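PDB 4H6Q: proline dehydrogenase from Deinococcus radiodurans, which oxidises L-proline to delta-1-pyrroline-5-carboxylate with FAD as cofactor, passing the electrons to a quinone in the first step of proline breakdown to glutamate. Local coordinates for residues N60-G65 with R278-Y283; Y96-L101 with C135-D140; V146-F151 with V163-Q168. One frame throughout, in Å; residues are numbered along the deposited sequence.

Contact 1 of 3, residues N60-G65 with R278-Y283; sequences NLDLLG and RVYLPY. With TFB (tetrahydrofuran-2-carboxylic acid), chain D.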
loop_
_atom_site.group_PDB
_atom_site.type_symbol
_atom_site.label_atom_id
_atom_site.label_comp_id
_atom_site.label_asym_id
_atom_site.label_seq_id
_atom_site.Cartn_x
_atom_site.Cartn_y
_atom_site.Cartn_z
ATOM N N ASN A 60 -7.012 2.757 -3.924
ATOM C CA ASN A 60 -6.082 2.994 -2.822
ATOM C C ASN A 60 -5.031 3.941 -3.422
ATOM O O ASN A 60 -4.120 3.510 -4.165
ATOM C CB ASN A 60 -5.458 1.641 -2.403
ATOM C CG ASN A 60 -4.323 1.766 -1.456
ATOM O OD1 ASN A 60 -4.025 2.844 -0.910
ATOM N ND2 ASN A 60 -3.636 0.627 -1.250
ATOM N N LEU A 61 -5.179 5.249 -3.169
ATOM C CA LEU A 61 -4.384 6.288 -3.855
ATOM C C LEU A 61 -2.980 6.388 -3.255
ATOM O O LEU A 61 -2.801 6.318 -2.036
ATOM C CB LEU A 61 -5.090 7.646 -3.759
ATOM C CG LEU A 61 -6.308 7.765 -4.672
ATOM C CD1 LEU A 61 -7.284 8.801 -4.095
ATOM C CD2 LEU A 61 -5.823 8.122 -6.063
ATOM N N ASP A 62 -1.993 6.658 -4.111
ATOM C CA ASP A 62 -0.649 6.912 -3.633
ATOM C C ASP A 62 0.024 7.977 -4.459
ATOM O O ASP A 62 0.070 7.853 -5.686
ATOM C CB ASP A 62 0.145 5.603 -3.643
ATOM C CG ASP A 62 1.624 5.791 -3.353
ATOM O OD1 ASP A 62 2.032 6.068 -2.165
ATOM O OD2 ASP A 62 2.395 5.679 -4.295
ATOM N N LEU A 63 0.541 9.023 -3.808
ATOM C CA LEU A 63 1.402 10.004 -4.470
ATOM C C LEU A 63 2.801 9.436 -4.517
ATOM O O LEU A 63 3.371 9.078 -3.479
ATOM C CB LEU A 63 1.392 11.322 -3.697
ATOM C CG LEU A 63 2.366 12.406 -4.190
ATOM C CD1 LEU A 63 2.044 12.857 -5.633
ATOM C CD2 LEU A 63 2.306 13.610 -3.260
ATOM N N LEU A 64 3.391 9.367 -5.712
ATOM C CA LEU A 64 4.698 8.727 -5.868
ATOM C C LEU A 64 5.860 9.577 -5.352
ATOM O O LEU A 64 5.852 10.805 -5.484
ATOM C CB LEU A 64 4.928 8.389 -7.348
ATOM C CG LEU A 64 4.061 7.193 -7.811
ATOM C CD1 LEU A 64 4.071 7.102 -9.360
ATOM C CD2 LEU A 64 4.493 5.871 -7.145
ATOM N N GLY A 65 6.843 8.923 -4.744
ATOM C CA GLY A 65 8.026 9.608 -4.243
ATOM C C GLY A 65 8.492 8.943 -2.939
ATOM O O GLY A 65 7.690 8.386 -2.189
ATOM N N ARG A 278 -9.372 -3.994 -4.130
ATOM C CA ARG A 278 -8.950 -2.592 -4.058
ATOM C C ARG A 278 -7.603 -2.454 -4.730
ATOM O O ARG A 278 -6.648 -3.146 -4.365
ATOM C CB ARG A 278 -8.865 -2.135 -2.593
ATOM C CG ARG A 278 -8.580 -0.633 -2.483
ATOM C CD ARG A 278 -8.420 -0.207 -1.026
ATOM N NE ARG A 278 -9.612 -0.416 -0.172
ATOM C CZ ARG A 278 -10.602 0.465 -0.024
ATOM N NH1 ARG A 278 -10.641 1.604 -0.731
ATOM N NH2 ARG A 278 -11.531 0.214 0.893
ATOM N N VAL A 279 -7.519 -1.552 -5.705
ATOM C CA VAL A 279 -6.335 -1.423 -6.520
ATOM C C VAL A 279 -5.478 -0.266 -6.054
ATOM O O VAL A 279 -5.966 0.862 -5.819
ATOM C CB VAL A 279 -6.728 -1.241 -8.018
ATOM C CG1 VAL A 279 -5.578 -0.724 -8.878
ATOM C CG2 VAL A 279 -7.246 -2.567 -8.550
ATOM N N TYR A 280 -4.156 -0.536 -5.909
ATOM C CA TYR A 280 -3.169 0.467 -5.546
ATOM C C TYR A 280 -2.938 1.350 -6.769
ATOM O O TYR A 280 -2.498 0.864 -7.829
ATOM C CB TYR A 280 -1.892 -0.272 -5.089
ATOM C CG TYR A 280 -0.855 0.580 -4.390
ATOM C CD1 TYR A 280 -0.651 0.479 -2.994
ATOM C CD2 TYR A 280 0.002 1.451 -5.116
ATOM C CE1 TYR A 280 0.287 1.242 -2.334
ATOM C CE2 TYR A 280 0.955 2.238 -4.462
ATOM C CZ TYR A 280 1.073 2.133 -3.067
ATOM O OH TYR A 280 2.022 2.925 -2.500
ATOM N N LEU A 281 -3.236 2.642 -6.608
ATOM C CA LEU A 281 -3.406 3.579 -7.725
ATOM C C LEU A 281 -2.429 4.729 -7.548
ATOM O O LEU A 281 -2.675 5.688 -6.854
ATOM C CB LEU A 281 -4.844 4.080 -7.788
ATOM C CG LEU A 281 -5.295 4.757 -9.081
ATOM C CD1 LEU A 281 -4.676 6.127 -9.355
ATOM C CD2 LEU A 281 -5.155 3.815 -10.227
ATOM N N PRO A 282 -1.222 4.611 -8.160
ATOM C CA PRO A 282 -0.171 5.625 -7.954
ATOM C C PRO A 282 -0.206 6.706 -9.016
ATOM O O PRO A 282 -0.622 6.461 -10.166
ATOM C CB PRO A 282 1.096 4.791 -8.067
ATOM C CG PRO A 282 0.746 3.701 -9.036
ATOM C CD PRO A 282 -0.750 3.471 -8.984
ATOM N N TYR A 283 0.221 7.919 -8.654
ATOM C CA TYR A 283 0.275 8.986 -9.617
ATOM C C TYR A 283 1.378 9.958 -9.174
ATOM O O TYR A 283 1.861 9.921 -8.037
ATOM C CB TYR A 283 -1.075 9.741 -9.712
ATOM C CG TYR A 283 -1.297 10.625 -8.488
ATOM C CD1 TYR A 283 -1.027 12.017 -8.515
ATOM C CD2 TYR A 283 -1.723 10.045 -7.263
ATOM C CE1 TYR A 283 -1.158 12.793 -7.375
ATOM C CE2 TYR A 283 -1.863 10.828 -6.105
ATOM C CZ TYR A 283 -1.556 12.188 -6.163
ATOM O OH TYR A 283 -1.669 12.926 -5.025
HETATM O OA TFB D . 4.923 -0.567 -2.255
HETATM C CA TFB D . 5.312 -1.191 -3.472
HETATM C C TFB D . 6.235 -0.289 -4.265
HETATM O OB TFB D . 6.881 -0.779 -5.229
HETATM C CB TFB D . 4.082 -1.437 -4.238
HETATM C CG TFB D . 3.139 -0.462 -3.700
HETATM C CD TFB D . 3.584 -0.088 -2.340
HETATM O OXT TFB D . 6.379 0.958 -3.983
HETATM O O HOH W 1 -4.459 -1.626 -2.861
#

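Contact 2 of 3, residues Y96-L101 with C135-D140; sequences YVSIKL and CLDMED. With FAD (flavin-adenine dinucleotide), chain C; TFB (tetrahydrofuran-2-carboxylic acid), chain D.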
loop_
_atom_site.group_PDB
_atom_site.type_symbol
_atom_site.label_atom_id
_atom_site.label_comp_id
_atom_site.label_asym_id
_atom_site.label_seq_id
_atom_site.Cartn_x
_atom_site.Cartn_y
_atom_site.Cartn_z
ATOM N N TYR A 96 -8.829 6.782 0.788
ATOM C CA TYR A 96 -8.033 5.616 1.187
ATOM C C TYR A 96 -6.701 5.838 0.484
ATOM O O TYR A 96 -6.662 5.821 -0.745
ATOM C CB TYR A 96 -8.712 4.328 0.730
ATOM C CG TYR A 96 -8.092 3.059 1.251
ATOM C CD1 TYR A 96 -8.850 2.209 2.066
ATOM C CD2 TYR A 96 -6.759 2.695 0.946
ATOM C CE1 TYR A 96 -8.332 0.974 2.525
ATOM C CE2 TYR A 96 -6.206 1.492 1.460
ATOM C CZ TYR A 96 -7.003 0.641 2.214
ATOM O OH TYR A 96 -6.465 -0.568 2.636
ATOM N N VAL A 97 -5.652 6.105 1.261
ATOM C CA VAL A 97 -4.370 6.555 0.716
ATOM C C VAL A 97 -3.254 5.758 1.396
ATOM O O VAL A 97 -3.275 5.571 2.634
ATOM C CB VAL A 97 -4.173 8.098 0.946
ATOM C CG1 VAL A 97 -2.802 8.553 0.544
ATOM C CG2 VAL A 97 -5.260 8.898 0.238
ATOM N N SER A 98 -2.248 5.377 0.594
ATOM C CA SER A 98 -1.028 4.751 1.096
ATOM C C SER A 98 0.099 5.718 1.027
ATOM O O SER A 98 0.298 6.362 -0.014
ATOM C CB SER A 98 -0.712 3.473 0.296
ATOM O OG SER A 98 -1.715 2.454 0.507
ATOM N N ILE A 99 0.831 5.816 2.132
ATOM C CA ILE A 99 2.026 6.667 2.198
ATOM C C ILE A 99 3.228 5.835 2.578
ATOM O O ILE A 99 3.141 4.856 3.338
ATOM C CB ILE A 99 1.862 7.859 3.179
ATOM C CG1 ILE A 99 1.698 7.404 4.637
ATOM C CG2 ILE A 99 0.664 8.742 2.726
ATOM C CD1 ILE A 99 1.640 8.570 5.648
ATOM N N LYS A 100 4.393 6.261 2.066
ATOM C CA LYS A 100 5.702 5.768 2.515
ATOM C C LYS A 100 6.239 6.766 3.519
ATOM O O LYS A 100 6.365 7.964 3.214
ATOM C CB LYS A 100 6.667 5.694 1.307
ATOM C CG LYS A 100 6.370 4.445 0.465
ATOM C CD LYS A 100 7.183 4.445 -0.813
ATOM C CE LYS A 100 6.995 3.133 -1.579
ATOM N NZ LYS A 100 5.593 2.818 -1.959
ATOM N N LEU A 101 6.541 6.332 4.740
ATOM C CA LEU A 101 6.957 7.328 5.718
ATOM C C LEU A 101 8.312 8.009 5.361
ATOM O O LEU A 101 8.620 9.106 5.836
ATOM C CB LEU A 101 6.973 6.751 7.134
ATOM C CG LEU A 101 5.539 6.505 7.693
ATOM C CD1 LEU A 101 5.575 5.590 8.893
ATOM C CD2 LEU A 101 4.812 7.812 8.007
ATOM N N CYS A 135 -2.876 3.798 4.842
ATOM C CA CYS A 135 -1.954 2.694 5.030
ATOM C C CYS A 135 -0.505 3.198 5.058
ATOM O O CYS A 135 -0.108 3.962 4.161
ATOM C CB CYS A 135 -2.107 1.636 3.919
ATOM S SG CYS A 135 -0.938 0.241 4.140
ATOM N N LEU A 136 0.263 2.781 6.065
ATOM C CA LEU A 136 1.720 2.996 6.110
ATOM C C LEU A 136 2.371 1.843 5.350
ATOM O O LEU A 136 2.451 0.703 5.855
ATOM C CB LEU A 136 2.221 3.020 7.559
ATOM C CG LEU A 136 1.393 3.947 8.482
ATOM C CD1 LEU A 136 1.879 3.815 9.912
ATOM C CD2 LEU A 136 1.428 5.418 8.026
ATOM N N ASP A 137 2.825 2.116 4.102
ATOM C CA ASP A 137 3.517 1.091 3.301
ATOM C C ASP A 137 4.788 0.635 4.056
ATOM O O ASP A 137 5.381 1.380 4.851
ATOM C CB ASP A 137 3.944 1.685 1.963
ATOM C CG ASP A 137 2.819 1.839 0.965
ATOM O OD1 ASP A 137 1.687 1.344 1.170
ATOM O OD2 ASP A 137 3.136 2.489 -0.102
ATOM N N MET A 138 5.194 -0.597 3.814
ATOM C CA MET A 138 6.448 -1.067 4.396
ATOM C C MET A 138 7.601 -0.954 3.407
ATOM O O MET A 138 7.526 -1.479 2.282
ATOM C CB MET A 138 6.334 -2.494 4.946
ATOM C CG MET A 138 7.519 -2.864 5.879
ATOM S SD MET A 138 7.597 -1.863 7.404
ATOM C CE MET A 138 6.195 -2.455 8.315
ATOM N N GLU A 139 8.658 -0.233 3.787
ATOM C CA GLU A 139 9.813 -0.032 2.944
ATOM C C GLU A 139 10.887 -1.076 3.258
ATOM O O GLU A 139 10.533 -2.207 3.622
ATOM C CB GLU A 139 10.268 1.450 3.032
ATOM C CG GLU A 139 9.102 2.402 2.602
ATOM C CD GLU A 139 9.510 3.856 2.591
ATOM O OE1 GLU A 139 9.285 4.556 3.621
ATOM O OE2 GLU A 139 10.074 4.307 1.553
ATOM N N ASP A 140 12.172 -0.768 3.087
ATOM C CA ASP A 140 13.188 -1.818 3.231
ATOM C C ASP A 140 13.415 -2.172 4.722
ATOM O O ASP A 140 12.853 -1.526 5.610
ATOM C CB ASP A 140 14.511 -1.309 2.659
ATOM C CG ASP A 140 15.077 -0.187 3.496
ATOM O OD1 ASP A 140 15.957 -0.415 4.338
ATOM O OD2 ASP A 140 14.561 0.957 3.378
HETATM P PA FAD C . 4.956 -12.629 -7.924
HETATM O O1A FAD C . 5.236 -14.047 -7.415
HETATM O O2A FAD C . 6.093 -11.700 -8.041
HETATM O O5B FAD C . 4.247 -12.563 -9.246
HETATM C C5B FAD C . 3.058 -13.310 -9.451
HETATM C C4B FAD C . 2.477 -13.132 -10.838
HETATM O O4B FAD C . 1.852 -11.870 -10.875
HETATM C C3B FAD C . 3.487 -13.074 -11.926
HETATM O O3B FAD C . 3.937 -14.337 -12.386
HETATM C C2B FAD C . 2.754 -12.288 -12.945
HETATM O O2B FAD C . 1.735 -13.041 -13.567
HETATM C C1B FAD C . 2.118 -11.237 -12.093
HETATM N N9A FAD C . 2.968 -10.069 -11.858
HETATM C C8A FAD C . 3.422 -9.605 -10.624
HETATM N N7A FAD C . 4.171 -8.510 -10.755
HETATM C C5A FAD C . 4.195 -8.205 -12.113
HETATM C C6A FAD C . 4.799 -7.210 -12.860
HETATM N N6A FAD C . 5.574 -6.181 -12.247
HETATM N N1A FAD C . 4.626 -7.224 -14.191
HETATM C C2A FAD C . 3.889 -8.170 -14.810
HETATM N N3A FAD C . 3.286 -9.163 -14.138
HETATM C C4A FAD C . 3.424 -9.175 -12.816
HETATM N N1 FAD C . 5.760 -4.747 -1.052
HETATM C C2 FAD C . 6.417 -4.040 -0.094
HETATM O O2 FAD C . 7.630 -4.437 0.210
HETATM N N3 FAD C . 5.859 -2.973 0.557
HETATM C C4 FAD C . 4.570 -2.543 0.260
HETATM O O4 FAD C . 4.044 -1.479 0.898
HETATM C C4X FAD C . 3.821 -3.266 -0.770
HETATM N N5 FAD C . 2.546 -2.889 -1.105
HETATM C C5X FAD C . 1.890 -3.641 -2.054
HETATM C C6 FAD C . 0.579 -3.289 -2.412
HETATM C C7 FAD C . -0.128 -4.065 -3.366
HETATM C C7M FAD C . -1.554 -3.685 -3.756
HETATM C C8 FAD C . 0.511 -5.190 -3.943
HETATM C C8M FAD C . -0.205 -6.045 -4.954
HETATM C C9 FAD C . 1.834 -5.511 -3.604
HETATM C C9A FAD C . 2.509 -4.763 -2.660
HETATM N N10 FAD C . 3.824 -5.134 -2.315
HETATM C C10 FAD C . 4.488 -4.381 -1.378
HETATM C "C1'" FAD C . 4.477 -6.302 -2.882
HETATM C "C2'" FAD C . 5.432 -6.072 -4.012
HETATM O "O2'" FAD C . 4.942 -4.939 -4.719
HETATM C "C3'" FAD C . 5.431 -7.517 -4.570
HETATM O "O3'" FAD C . 6.497 -8.319 -4.158
HETATM C "C4'" FAD C . 5.191 -7.695 -6.017
HETATM O "O4'" FAD C . 3.957 -7.116 -6.248
HETATM C "C5'" FAD C . 5.178 -9.186 -6.325
HETATM O "O5'" FAD C . 3.999 -9.490 -7.003
HETATM P P FAD C . 3.071 -10.720 -6.604
HETATM O O1P FAD C . 2.677 -10.917 -5.109
HETATM O O2P FAD C . 1.979 -10.677 -7.707
HETATM O O3P FAD C . 3.865 -12.061 -7.026
HETATM O OA TFB D . 4.923 -0.567 -2.255
HETATM C CA TFB D . 5.312 -1.191 -3.472
HETATM C C TFB D . 6.235 -0.289 -4.265
HETATM O OB TFB D . 6.881 -0.779 -5.229
HETATM C CB TFB D . 4.082 -1.437 -4.238
HETATM C CG TFB D . 3.139 -0.462 -3.700
HETATM C CD TFB D . 3.584 -0.088 -2.340
HETATM O OXT TFB D . 6.379 0.958 -3.983
HETATM O O HOH W 2 6.147 3.783 5.806
#

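Contact 3 of 3, residues V146-F151 with V163-Q168; sequences VTLEQF and VGTVLQ. With FAD (flavin-adenine dinucleotide), chain C.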
loop_
_atom_site.group_PDB
_atom_site.type_symbol
_atom_site.label_atom_id
_atom_site.label_comp_id
_atom_site.label_asym_id
_atom_site.label_seq_id
_atom_site.Cartn_x
_atom_site.Cartn_y
_atom_site.Cartn_z
ATOM N N VAL A 146 10.999 1.064 13.317
ATOM C CA VAL A 146 10.427 2.384 13.513
ATOM C C VAL A 146 9.017 2.490 12.914
ATOM O O VAL A 146 8.125 3.090 13.518
ATOM C CB VAL A 146 11.343 3.548 12.973
ATOM C CG1 VAL A 146 11.609 3.478 11.459
ATOM C CG2 VAL A 146 10.744 4.894 13.309
ATOM N N THR A 147 8.782 1.884 11.756
ATOM C CA THR A 147 7.424 1.928 11.189
ATOM C C THR A 147 6.425 1.209 12.099
ATOM O O THR A 147 5.316 1.713 12.302
ATOM C CB THR A 147 7.390 1.322 9.780
ATOM O OG1 THR A 147 8.274 2.089 8.949
ATOM C CG2 THR A 147 5.995 1.326 9.160
ATOM N N LEU A 148 6.777 0.057 12.656
ATOM C CA LEU A 148 5.856 -0.653 13.557
ATOM C C LEU A 148 5.631 0.065 14.898
ATOM O O LEU A 148 4.510 0.045 15.443
ATOM C CB LEU A 148 6.290 -2.114 13.784
ATOM C CG LEU A 148 6.229 -2.984 12.518
ATOM C CD1 LEU A 148 6.639 -4.422 12.855
ATOM C CD2 LEU A 148 4.873 -2.964 11.785
ATOM N N GLU A 149 6.663 0.729 15.420
ATOM C CA GLU A 149 6.525 1.573 16.597
ATOM C C GLU A 149 5.584 2.745 16.319
ATOM O O GLU A 149 4.657 3.049 17.099
ATOM C CB GLU A 149 7.877 2.105 17.042
ATOM N N GLN A 150 5.806 3.422 15.190
ATOM C CA GLN A 150 4.981 4.569 14.828
ATOM C C GLN A 150 3.544 4.134 14.519
ATOM O O GLN A 150 2.575 4.821 14.906
ATOM C CB GLN A 150 5.601 5.340 13.681
ATOM C CG GLN A 150 6.920 6.006 14.051
ATOM C CD GLN A 150 7.616 6.720 12.904
ATOM O OE1 GLN A 150 7.501 6.342 11.747
ATOM N NE2 GLN A 150 8.349 7.782 13.243
ATOM N N PHE A 151 3.388 2.979 13.862
ATOM C CA PHE A 151 2.046 2.410 13.646
ATOM C C PHE A 151 1.294 2.214 14.963
ATOM O O PHE A 151 0.131 2.652 15.101
ATOM C CB PHE A 151 2.130 1.098 12.878
ATOM C CG PHE A 151 0.808 0.432 12.718
ATOM C CD1 PHE A 151 -0.214 1.032 11.955
ATOM C CD2 PHE A 151 0.575 -0.804 13.302
ATOM C CE1 PHE A 151 -1.451 0.414 11.830
ATOM C CE2 PHE A 151 -0.678 -1.430 13.162
ATOM C CZ PHE A 151 -1.692 -0.831 12.404
ATOM N N VAL A 163 -6.024 3.758 10.424
ATOM C CA VAL A 163 -4.624 3.616 9.981
ATOM C C VAL A 163 -4.287 2.155 10.005
ATOM O O VAL A 163 -4.648 1.445 10.949
ATOM C CB VAL A 163 -3.647 4.465 10.836
ATOM C CG1 VAL A 163 -3.705 4.141 12.336
ATOM C CG2 VAL A 163 -2.225 4.362 10.321
ATOM N N GLY A 164 -3.604 1.698 8.956
ATOM C CA GLY A 164 -3.159 0.327 8.784
ATOM C C GLY A 164 -1.705 0.273 8.366
ATOM O O GLY A 164 -1.072 1.332 8.165
ATOM N N THR A 165 -1.182 -0.931 8.219
ATOM C CA THR A 165 0.190 -1.060 7.711
ATOM C C THR A 165 0.326 -2.348 6.889
ATOM O O THR A 165 -0.713 -2.879 6.431
ATOM C CB THR A 165 1.258 -0.882 8.838
ATOM O OG1 THR A 165 2.550 -0.741 8.244
ATOM C CG2 THR A 165 1.298 -2.048 9.832
ATOM N N VAL A 166 1.572 -2.766 6.669
ATOM C CA VAL A 166 1.921 -3.815 5.714
ATOM C C VAL A 166 2.965 -4.730 6.362
ATOM O O VAL A 166 3.848 -4.240 7.087
ATOM C CB VAL A 166 2.571 -3.198 4.446
ATOM C CG1 VAL A 166 3.018 -4.278 3.467
ATOM C CG2 VAL A 166 1.619 -2.149 3.772
ATOM N N LEU A 167 2.866 -6.045 6.125
ATOM C CA LEU A 167 3.950 -6.967 6.486
ATOM C C LEU A 167 4.358 -7.749 5.269
ATOM O O LEU A 167 3.502 -8.179 4.436
ATOM C CB LEU A 167 3.580 -7.926 7.617
ATOM C CG LEU A 167 3.336 -7.233 8.960
ATOM C CD1 LEU A 167 2.760 -8.190 9.945
ATOM C CD2 LEU A 167 4.609 -6.611 9.531
ATOM N N GLN A 168 5.675 -7.958 5.179
ATOM C CA GLN A 168 6.264 -8.596 3.978
ATOM C C GLN A 168 6.612 -10.056 4.268
ATOM O O GLN A 168 7.409 -10.354 5.214
ATOM C CB GLN A 168 7.539 -7.856 3.521
ATOM C CG GLN A 168 7.307 -6.390 3.174
ATOM C CD GLN A 168 8.453 -5.509 3.559
ATOM O OE1 GLN A 168 9.003 -5.663 4.653
ATOM N NE2 GLN A 168 8.762 -4.525 2.737
HETATM P PA FAD C . 4.956 -12.629 -7.924
HETATM O O1A FAD C . 5.236 -14.047 -7.415
HETATM O O2A FAD C . 6.093 -11.700 -8.041
HETATM O O5B FAD C . 4.247 -12.563 -9.246
HETATM C C5B FAD C . 3.058 -13.310 -9.451
HETATM C C4B FAD C . 2.477 -13.132 -10.838
HETATM O O4B FAD C . 1.852 -11.870 -10.875
HETATM C C3B FAD C . 3.487 -13.074 -11.926
HETATM O O3B FAD C . 3.937 -14.337 -12.386
HETATM C C2B FAD C . 2.754 -12.288 -12.945
HETATM O O2B FAD C . 1.735 -13.041 -13.567
HETATM C C1B FAD C . 2.118 -11.237 -12.093
HETATM N N9A FAD C . 2.968 -10.069 -11.858
HETATM C C8A FAD C . 3.422 -9.605 -10.624
HETATM N N7A FAD C . 4.171 -8.510 -10.755
HETATM C C5A FAD C . 4.195 -8.205 -12.113
HETATM C C6A FAD C . 4.799 -7.210 -12.860
HETATM N N6A FAD C . 5.574 -6.181 -12.247
HETATM N N1A FAD C . 4.626 -7.224 -14.191
HETATM C C2A FAD C . 3.889 -8.170 -14.810
HETATM N N3A FAD C . 3.286 -9.163 -14.138
HETATM C C4A FAD C . 3.424 -9.175 -12.816
HETATM N N1 FAD C . 5.760 -4.747 -1.052
HETATM C C2 FAD C . 6.417 -4.040 -0.094
HETATM O O2 FAD C . 7.630 -4.437 0.210
HETATM N N3 FAD C . 5.859 -2.973 0.557
HETATM C C4 FAD C . 4.570 -2.543 0.260
HETATM O O4 FAD C . 4.044 -1.479 0.898
HETATM C C4X FAD C . 3.821 -3.266 -0.770
HETATM N N5 FAD C . 2.546 -2.889 -1.105
HETATM C C5X FAD C . 1.890 -3.641 -2.054
HETATM C C6 FAD C . 0.579 -3.289 -2.412
HETATM C C7 FAD C . -0.128 -4.065 -3.366
HETATM C C7M FAD C . -1.554 -3.685 -3.756
HETATM C C8 FAD C . 0.511 -5.190 -3.943
HETATM C C8M FAD C . -0.205 -6.045 -4.954
HETATM C C9 FAD C . 1.834 -5.511 -3.604
HETATM C C9A FAD C . 2.509 -4.763 -2.660
HETATM N N10 FAD C . 3.824 -5.134 -2.315
HETATM C C10 FAD C . 4.488 -4.381 -1.378
HETATM C "C1'" FAD C . 4.477 -6.302 -2.882
HETATM C "C2'" FAD C . 5.432 -6.072 -4.012
HETATM O "O2'" FAD C . 4.942 -4.939 -4.719
HETATM C "C3'" FAD C . 5.431 -7.517 -4.570
HETATM O "O3'" FAD C . 6.497 -8.319 -4.158
HETATM C "C4'" FAD C . 5.191 -7.695 -6.017
HETATM O "O4'" FAD C . 3.957 -7.116 -6.248
HETATM C "C5'" FAD C . 5.178 -9.186 -6.325
HETATM O "O5'" FAD C . 3.999 -9.490 -7.003
HETATM P P FAD C . 3.071 -10.720 -6.604
HETATM O O1P FAD C . 2.677 -10.917 -5.109
HETATM O O2P FAD C . 1.979 -10.677 -7.707
HETATM O O3P FAD C . 3.865 -12.061 -7.026
#

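Contact 1 of 3, residues N60-G65 with R278-Y283
The hydroxyl of Tyr-280 stands over the carboxylate of Asp-62 without bonding to it. Tyr-280 OH lies 3.0 Å from Asp-62 CG, at nearly even range from both oxygens, and the angles are too poor for a hydrogen bond. The ring and carboxylate planes are 42° apart. The hydroxyl bonds instead to OD2 of Asp-137. CG of Tyr-280 is anti to the backbone N (chi1 -167°). The far end of the side chain approaches strand 58-63, with OH near Asp-62. One ring face carries the proline analogue, tetrahydrofuran-2-carboxylic acid, whose CG sits 3.4 Å from Tyr-280 CZ. The amide of Asn-60 meets the same ring obliquely, with ND2 3.5 Å from Tyr-280 CD1. A water joins Asn-60 ND2 to the carbonyl O of Arg-278, and Asn-60 OD1 is bonded to Ser-98.

The two strands run parallel, 25° apart. Five backbone hydrogen bonds link them, from Asn-60 N to Val-279 O through to Leu-64 N to Tyr-283 O. The other face is apolar. Leu-61 CD2 and Leu-281 CD1 lie side by side, 4.0 Å apart. Leu-63 CD1 reaches the Tyr-283 ring at CE1, 3.6 Å away. Helices 42-54 and 71-90 cover this face. Just past the strand, on the Tyr-280 side, Leu-64 CD2 packs on Pro-282 CB at 3.7 Å.

Tyr-280 is, by similarity, critical for catalysis. Strands 58-63 and 277-283 are the first and last of eight, and their pairing is the closure of a beta8-alpha8 (TIM) barrel, with the substrate site on its inner side.

Contact 2 of 3, residues Y96-L101 with C135-D140
Lys-100 and Asp-137 meet in a salt bridge, with Lys-100 NZ 3.1 Å from Asp-137 OD2. They sit where two neighbouring parallel strands of the TIM barrel run out into loops. NZ comes to the anti side of OD2, 24° out of the carboxylate plane. Beyond CG the lysine chain is extended as far as CE and bends at chi4 (58°). The bend brings NZ to the ligand as well, 2.9 Å from OXT of tetrahydrofuran-2-carboxylic acid, with a weak bond to its ring oxygen OA. Asp-137 is an active-site residue by similarity, and both its oxygens are gripped. OD2 is also hydrogen-bonded to Tyr-280 OH, and OD1 pairs with Arg-189.

The tight part is the strand pairing. Cys-135 N binds Val-97 O, Ile-99 N binds Cys-135 O and Asp-137 N binds Ile-99 O. On the barrel interior Ser-98 CB lies 3.3 Å from Asp-137 OD1, while Ser-98 OG is bonded to Asn-60 and Arg-189. On the outer face CD2 of Leu-136 rests beside CG1 of Ile-99, 3.9 Å away, and also touches CD2 of Leu-101.

Beyond Asp-137 direct pairing gives way to a looser part, bridged by a water. It accepts from Leu-101 N and donates to Asp-137 O. Here the carboxylate of Glu-139 lies against the aliphatic part of Lys-100, with Glu-139 CD 3.6 Å from Lys-100 CB. The glutamate's OE2 is bonded to Ser-102. Its charge stays 5.9 Å from the lysine, measured from Glu-139 OE2 to Lys-100 NZ.

Met-138 turns away from strand 96-99 and grips the flavin by its backbone. Its N gives a bond to FAD O4, and its O takes one from FAD N3 at 2.8 Å, with an N-H...O angle of 169°.

Contact 3 of 3, residues V146-F151 with V163-Q168
Thr-165 sets its methyl squarely over the Phe-151 ring. CG2 of Thr-165 is 3.7 Å from the centroid and 10° off the ring normal, a CH-pi contact over the centre. The edge of the same ring faces the backbone, with Phe-151 CE1 3.5 Å from Val-163 O. Val-163 CG2 adds a looser touch at Phe-151 CD1, 4.2 Å away. About one turn earlier in the helix Leu-148 CD2 touches both Thr-165 CG2 and Leu-167 CD2, at 4.2 and 4.3 Å.

Around these groups lies a second shell. CG of Phe-151 is anti to the backbone N, and the ring also packs on Leu-136. Thr-165 OG1 is bonded to Leu-136 O, a bond consistent with holding the methyl toward the ring. The strand continues past the helix to the cofactor. Val-166 turns away from the helix, and Gln-168 NE2 gives FAD O2 a 2.8 Å bond, at 172° nearly straight.

No hydrogen bond joins the two segments. The helix runs back against the strand, their directions 156° apart. This is the outer helix layer on the barrel wall, in the beta-alpha-beta crossover 133-136, 144-158, 163-168 of a TIM barrel.

From the N terminus, residues 60-65 come first, on strand 58-63. They find their partner only after 212 intervening residues, in strand 277-283, so contact 1 closes the longest loop. Contacts 2 and 3 both fall within that loop, one after the other, and none of the three cross. Contact 2 joins strands 96-99 and 133-136 and closes a loop of 33 residues. The chain then enters helix 144-158 and returns as strand 163-168, where contact 3 closes a short loop of 11 residues. Contacts 1 and 2 meet at the ligand and touch directly. Contacts 2 and 3 share the flavin and adjoining strands. Contacts 1 and 3 do not touch.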